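Local atomic coordinates of monothiol glutaredoxin-S14, chloroplastic (Arabidopsis thaliana, PDB entry 3IPZ), a protein that may act as a chloroplast iron-sulfur cluster donor, binding a [2Fe-2S] cluster as a homodimer or with BOLA1, and may regulate CAX cation transporters. Residues V40-L43 / K44-V48. Residues are numbered along the deposited sequence; the frame is centred on the assembly and turned at random.
Sequences VQIL and KNLNV
Lys44 lies alongside Val40, one helical turn earlier, both side chains pointing the same way. Its CB and CG pass close to the carbonyl oxygen of Val40, CG at 3.4 Å from Val40 O. CG lies anti to the carbonyl carbon of Lys44 (chi1 -74°), and the extended chain beyond it carries CD and CE along the valine. CE comes to 3.7 Å from Val40 CG1, and NZ carries on beyond it. Lysine suits this place because its methylenes cover a buried valine while the residue as a whole stays exposed, its side chain also touching Asp29. Val40 itself turns its branched side chain to Leu22 and Met24 of the central sheet.

The backbone beneath is ordinary helix: Lys44 N, Asn45 N and Leu46 N donate hydrogen bonds to Val40 O (2.7 Å), Gln41 O and Ile42 O. Leu46 also lays CG against Ile42 O, 3.5 Å away, and its CD1 makes a loose apolar contact with Ile42 CG2; both residues also touch Phe94 of helix 87-96 and Leu99 of helix 98-108.

Asn47 then adopts positive phi (59°), which asparagine tolerates better than most residues, and the chain turns. Asn47 N bonds to Lys44 O (3.2 Å), and Val48 N reaches back to Leu43 O in a weak bond of 3.4 Å, while Val48 CG1 sits 3.5 Å from the same oxygen. Its other methyl, CG2, makes a loose apolar contact with Leu43 CD2 (4.3 Å), the hydrophobic pairing that commonly accompanies a Schellman motif and suits two buried aliphatic residues. Such a motif stands here at the C-terminal end of helix 34-45, in the beta-alpha-beta unit of the thioredoxin-like glutaredoxin fold, where the chain heads for strand 51-54.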
ATOM      1  N   VAL A  40       1.649  -7.347  -5.600  1.00 39.54           N
ATOM      2  CA  VAL A  40       3.097  -7.466  -5.709  1.00 39.65           C
ATOM      3  C   VAL A  40       3.470  -7.763  -7.164  1.00 43.44           C
ATOM      4  O   VAL A  40       4.354  -7.108  -7.741  1.00 36.82           O
ATOM      5  CB  VAL A  40       3.661  -8.605  -4.805  1.00 48.51           C
ATOM      6  CG1 VAL A  40       5.093  -8.938  -5.219  1.00 38.27           C
ATOM      7  CG2 VAL A  40       3.642  -8.179  -3.333  1.00 33.15           C
ATOM      8  N   GLN A  41       2.800  -8.745  -7.762  1.00 39.30           N
ATOM      9  CA  GLN A  41       3.094  -9.088  -9.154  1.00 43.87           C
ATOM     10  C   GLN A  41       2.853  -7.893 -10.077  1.00 44.62           C
ATOM     11  O   GLN A  41       3.614  -7.668 -11.020  1.00 46.23           O
ATOM     12  CB  GLN A  41       2.264 -10.294  -9.609  1.00 43.63           C
ATOM     13  CG  GLN A  41       2.561 -11.591  -8.845  1.00 42.75           C
ATOM     14  CD  GLN A  41       4.057 -11.818  -8.605  1.00 60.45           C
ATOM     15  OE1 GLN A  41       4.859 -11.832  -9.543  1.00 66.04           O
ATOM     16  NE2 GLN A  41       4.433 -12.002  -7.339  1.00 57.50           N
ATOM     17  N   ILE A  42       1.799  -7.127  -9.807  1.00 41.34           N
ATOM     18  CA  ILE A  42       1.513  -5.943 -10.612  1.00 35.35           C
ATOM     19  C   ILE A  42       2.740  -5.037 -10.511  1.00 38.42           C
ATOM     20  O   ILE A  42       3.298  -4.609 -11.522  1.00 42.83           O
ATOM     21  CB  ILE A  42       0.298  -5.120 -10.074  1.00 36.35           C
ATOM     22  CG1 ILE A  42      -0.987  -5.930 -10.121  1.00 29.90           C
ATOM     23  CG2 ILE A  42       0.119  -3.865 -10.887  1.00 29.16           C
ATOM     24  CD1 ILE A  42      -1.436  -6.492 -11.500  1.00 62.17           C
ATOM     25  N   LEU A  43       3.151  -4.748  -9.276  1.00 32.42           N
ATOM     26  CA  LEU A  43       4.290  -3.867  -9.030  1.00 45.00           C
ATOM     27  C   LEU A  43       5.604  -4.385  -9.594  1.00 48.69           C
ATOM     28  O   LEU A  43       6.442  -3.599 -10.029  1.00 46.75           O
ATOM     29  CB  LEU A  43       4.443  -3.585  -7.529  1.00 44.37           C
ATOM     30  CG  LEU A  43       3.302  -2.816  -6.855  1.00 34.10           C
ATOM     31  CD1 LEU A  43       3.630  -2.626  -5.397  1.00 24.60           C
ATOM     32  CD2 LEU A  43       3.087  -1.464  -7.532  1.00 37.15           C
ATOM     33  N   LYS A  44       5.797  -5.698  -9.575  1.00 50.29           N
ATOM     34  CA  LYS A  44       7.021  -6.264 -10.130  1.00 57.40           C
ATOM     35  C   LYS A  44       6.995  -6.154 -11.662  1.00 57.39           C
ATOM     36  O   LYS A  44       8.024  -5.908 -12.290  1.00 56.56           O
ATOM     37  CB  LYS A  44       7.189  -7.727  -9.706  1.00 58.14           C
ATOM     38  CG  LYS A  44       7.607  -7.915  -8.245  1.00 63.79           C
ATOM     39  CD  LYS A  44       8.001  -9.364  -7.952  1.00 67.16           C
ATOM     40  CE  LYS A  44       8.496  -9.533  -6.518  1.00 79.96           C
ATOM     41  NZ  LYS A  44       8.999 -10.908  -6.230  1.00 71.51           N
ATOM     42  N   ASN A  45       5.811  -6.322 -12.247  1.00 53.01           N
ATOM     43  CA  ASN A  45       5.624  -6.228 -13.689  1.00 52.18           C
ATOM     44  C   ASN A  45       6.039  -4.844 -14.209  1.00 57.23           C
ATOM     45  O   ASN A  45       6.709  -4.726 -15.244  1.00 56.17           O
ATOM     46  CB  ASN A  45       4.149  -6.476 -14.026  1.00 63.54           C
ATOM     47  CG  ASN A  45       3.830  -6.238 -15.501  1.00 71.13           C
ATOM     48  OD1 ASN A  45       3.994  -7.129 -16.335  1.00 73.74           O
ATOM     49  ND2 ASN A  45       3.380  -5.027 -15.827  1.00 62.28           N
ATOM     50  N   LEU A  46       5.642  -3.803 -13.479  1.00 50.79           N
ATOM     51  CA  LEU A  46       5.935  -2.421 -13.864  1.00 52.49           C
ATOM     52  C   LEU A  46       7.343  -1.955 -13.535  1.00 49.11           C
ATOM     53  O   LEU A  46       7.726  -0.840 -13.888  1.00 41.23           O
ATOM     54  CB  LEU A  46       4.935  -1.463 -13.207  1.00 49.36           C
ATOM     55  CG  LEU A  46       3.446  -1.738 -13.450  1.00 53.10           C
ATOM     56  CD1 LEU A  46       2.623  -0.669 -12.758  1.00 43.64           C
ATOM     57  CD2 LEU A  46       3.143  -1.755 -14.939  1.00 45.56           C
ATOM     58  N   ASN A  47       8.113  -2.801 -12.861  1.00 49.21           N
ATOM     59  CA  ASN A  47       9.484  -2.448 -12.497  1.00 58.80           C
ATOM     60  C   ASN A  47       9.555  -1.194 -11.638  1.00 57.13           C
ATOM     61  O   ASN A  47      10.508  -0.422 -11.720  1.00 62.36           O
ATOM     62  CB  ASN A  47      10.346  -2.263 -13.754  1.00 63.45           C
ATOM     63  CG  ASN A  47      10.756  -3.586 -14.373  1.00 71.61           C
ATOM     64  OD1 ASN A  47      11.522  -4.347 -13.779  1.00 76.94           O
ATOM     65  ND2 ASN A  47      10.238  -3.875 -15.563  1.00 71.03           N
ATOM     66  N   VAL A  48       8.539  -0.994 -10.811  1.00 61.07           N
ATOM     67  CA  VAL A  48       8.513   0.159  -9.925  1.00 56.93           C
ATOM     68  C   VAL A  48       9.068  -0.298  -8.579  1.00 48.23           C
ATOM     69  O   VAL A  48       8.699  -1.359  -8.074  1.00 54.22           O
ATOM     70  CB  VAL A  48       7.054   0.726  -9.753  1.00 55.61           C
ATOM     71  CG1 VAL A  48       6.054  -0.155 -10.477  1.00 55.77           C
ATOM     72  CG2 VAL A  48       6.679   0.824  -8.287  1.00 45.93           C
TER